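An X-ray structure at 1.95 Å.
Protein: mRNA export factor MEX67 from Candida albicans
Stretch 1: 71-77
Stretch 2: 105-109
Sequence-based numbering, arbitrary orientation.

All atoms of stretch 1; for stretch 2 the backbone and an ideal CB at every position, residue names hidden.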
# COMPACT_ATOMS: atom_id res chain seq x y z
N GLY B 71 10.57 -12.19 12.65
CA GLY B 71 11.27 -11.83 13.88
C GLY B 71 12.13 -10.56 13.91
O GLY B 71 12.13 -9.86 14.91
N TYR B 72 12.84 -10.26 12.83
CA TYR B 72 13.66 -9.03 12.78
C TYR B 72 12.84 -7.74 12.61
O TYR B 72 13.33 -6.65 12.90
CB TYR B 72 14.69 -9.11 11.66
CG TYR B 72 15.93 -9.92 12.00
CD1 TYR B 72 16.38 -10.95 11.18
CD2 TYR B 72 16.65 -9.66 13.17
CE1 TYR B 72 17.51 -11.70 11.51
CE2 TYR B 72 17.78 -10.40 13.51
CZ TYR B 72 18.21 -11.41 12.67
OH TYR B 72 19.33 -12.12 13.02
N TYR B 73 11.60 -7.88 12.14
CA TYR B 73 10.75 -6.76 11.74
C TYR B 73 9.65 -6.39 12.74
O TYR B 73 9.17 -5.25 12.75
CB TYR B 73 10.06 -7.14 10.44
CG TYR B 73 11.00 -7.38 9.29
CD1 TYR B 73 11.37 -6.34 8.45
CD2 TYR B 73 11.50 -8.64 9.02
CE1 TYR B 73 12.23 -6.53 7.38
CE2 TYR B 73 12.37 -8.86 7.93
CZ TYR B 73 12.71 -7.80 7.11
OH TYR B 73 13.56 -7.96 6.04
N LEU B 74 9.24 -7.35 13.57
CA LEU B 74 8.01 -7.20 14.34
C LEU B 74 8.06 -6.11 15.40
O LEU B 74 7.07 -5.41 15.60
CB LEU B 74 7.62 -8.52 15.02
CG LEU B 74 7.14 -9.63 14.11
CD1 LEU B 74 6.99 -10.89 14.93
CD2 LEU B 74 5.83 -9.26 13.47
N ASN B 75 9.18 -5.97 16.09
CA ASN B 75 9.23 -4.97 17.18
C ASN B 75 9.13 -3.54 16.65
O ASN B 75 8.60 -2.66 17.32
CB ASN B 75 10.49 -5.12 18.03
CG ASN B 75 10.43 -4.26 19.27
OD1 ASN B 75 9.46 -4.32 20.04
ND2 ASN B 75 11.45 -3.44 19.48
N ASN B 76 9.64 -3.33 15.45
CA ASN B 76 9.62 -2.01 14.83
C ASN B 76 8.47 -1.76 13.86
O ASN B 76 8.38 -0.67 13.29
CB ASN B 76 10.96 -1.77 14.14
CG ASN B 76 12.10 -1.60 15.13
OD1 ASN B 76 11.89 -1.26 16.29
ND2 ASN B 76 13.32 -1.87 14.68
N SER B 77 7.59 -2.75 13.68
CA SER B 77 6.50 -2.65 12.72
C SER B 77 5.44 -1.65 13.16
O SER B 77 4.90 -1.73 14.25
CB SER B 77 5.84 -4.03 12.52
OG SER B 77 4.62 -3.92 11.79
N UNK B 105 19.43 0.65 10.15
CA UNK B 105 20.41 -0.30 10.69
C UNK B 105 19.77 -1.56 11.27
O UNK B 105 20.45 -2.58 11.39
CB UNK B 105 21.25 0.38 11.77
N UNK B 106 18.49 -1.48 11.64
CA UNK B 106 17.76 -2.60 12.24
C UNK B 106 16.96 -3.44 11.24
O UNK B 106 16.25 -4.37 11.64
CB UNK B 106 16.81 -2.06 13.31
N UNK B 107 17.07 -3.13 9.96
CA UNK B 107 16.46 -3.93 8.92
C UNK B 107 17.52 -4.89 8.34
O UNK B 107 18.67 -4.48 8.12
CB UNK B 107 15.86 -3.04 7.83
N UNK B 108 17.17 -6.15 8.13
CA UNK B 108 18.12 -7.10 7.51
C UNK B 108 18.74 -6.55 6.22
O UNK B 108 18.10 -5.79 5.46
CB UNK B 108 17.41 -8.42 7.21
N UNK B 109 19.99 -6.91 5.99
CA UNK B 109 20.73 -6.53 4.79
C UNK B 109 20.19 -7.31 3.61
O UNK B 109 19.84 -8.47 3.74
CB UNK B 109 22.23 -6.78 4.96

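Stretch 1 offers two different surfaces to the five positions of stretch 2: the amide of Asn76 at one end, and the side chains of Tyr72 and Tyr73 at the other. Both segments lie in one chain, and the contact between them is modest, burying 275 Å² summed over both sides.

Position 105 comes first and has little to read. Its phi/psi of -67/-22 suits almost any L-amino acid, and nothing of stretch 1 lies within 5.5 Å of the ideal CB, so this contact sets no preference. The deposited residue is Gln105, whose extended chi2 (t) places the amide in space that stretch 1 does not occupy; its NE2 is hydrogen-bonded elsewhere in the structure.

At position 106 the CA-to-CB bond points toward stretch 1, and the ideal CB stands 3.8 Å from Asn76 ND2. An amide nitrogen so near favours a side chain that carries an acceptor: Asn, Asp, Gln, Glu, Ser or Thr could each be considered, the longer ones provided that they fold back to the amide. The backbone angles, -95/4, exclude none of these. The residue is Gln106. With chi1 m and chi2 t, its chain first steps back from the amide at CG and then returns to it through CD and OE1, so that Asn76 ND2 donates to Gln106 OE1 at 2.9 Å with an N-H...acceptor angle of 166°, a nearly straight hydrogen bond. Gln106 NE2 is engaged elsewhere. The backbone joins in through solvent: Tyr72 O and Gln106 O, both acceptors, cannot bond to each other at 3.9 Å, and water 1 donates to both, at 2.8 Å from Tyr72 O and 2.6 Å from Gln106 O.

Position 107 has an extended backbone (-98/136) and a CA-to-CB bond directed sideways. Its ideal CB is 5.1 Å from Tyr73 CE1, too far for a short side chain to touch the ring, but a branched or longer apolar one, such as Leu, Ile or Met, could reach it. Leu107 does so with chi1 m and chi2 t, placing CD2 3.8 Å from Tyr73 CE1. The methyl approaches the ring obliquely.

Position 108 again points toward stretch 1, its ideal CB 4.1 Å from Tyr73 OH and 4.8 Å from Tyr72 CD1. A compact apolar group, perhaps Val, Ala or Pro, would suit a site beside two tyrosines, and the phi of -51 is compatible with proline. Pro108 is found, and its ring meets both: CG lies 3.7 Å from Tyr72 CB and 3.5 Å from Tyr73 OH, while CD packs 3.6 Å from Tyr73 CZ. Of all residues in the contact it has the most surface, 67 Å², covered by the other stretch. Water 3 adds a polar link, donating to Tyr73 OH at 3.1 Å and to Pro108 O at 3.0 Å.

Position 109 turns its CA-to-CB bond away, with no atom of stretch 1 near, and polar or charged chains would be as acceptable as any. Lys109 extends its chain there without touching stretch 1.

Stretch 2, residues 105-109: QQLPK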
# COMPACT_ATOMS: atom_id res chain seq x y z
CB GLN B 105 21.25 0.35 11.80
CG GLN B 105 22.17 1.45 11.35
CD GLN B 105 23.00 2.00 12.50
OE1 GLN B 105 22.46 2.60 13.43
NE2 GLN B 105 24.31 1.78 12.44
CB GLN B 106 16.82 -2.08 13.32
CG GLN B 106 17.52 -1.38 14.48
CD GLN B 106 16.54 -0.72 15.42
OE1 GLN B 106 15.78 -1.40 16.10
NE2 GLN B 106 16.53 0.60 15.42
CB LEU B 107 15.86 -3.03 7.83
CG LEU B 107 14.63 -2.21 8.28
CD1 LEU B 107 14.31 -1.10 7.29
CD2 LEU B 107 13.43 -3.09 8.46
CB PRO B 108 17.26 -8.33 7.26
CG PRO B 108 16.19 -8.28 8.33
CD PRO B 108 15.90 -6.81 8.50
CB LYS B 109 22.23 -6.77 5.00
CG LYS B 109 22.77 -6.01 6.23
CD LYS B 109 24.27 -6.02 6.34
CE LYS B 109 24.72 -5.19 7.52
NZ LYS B 109 26.13 -5.45 7.88
O HOH W 1 15.91 -5.93 13.73
O HOH W 2 13.38 -3.48 12.03
O HOH W 3 15.17 -5.53 5.03
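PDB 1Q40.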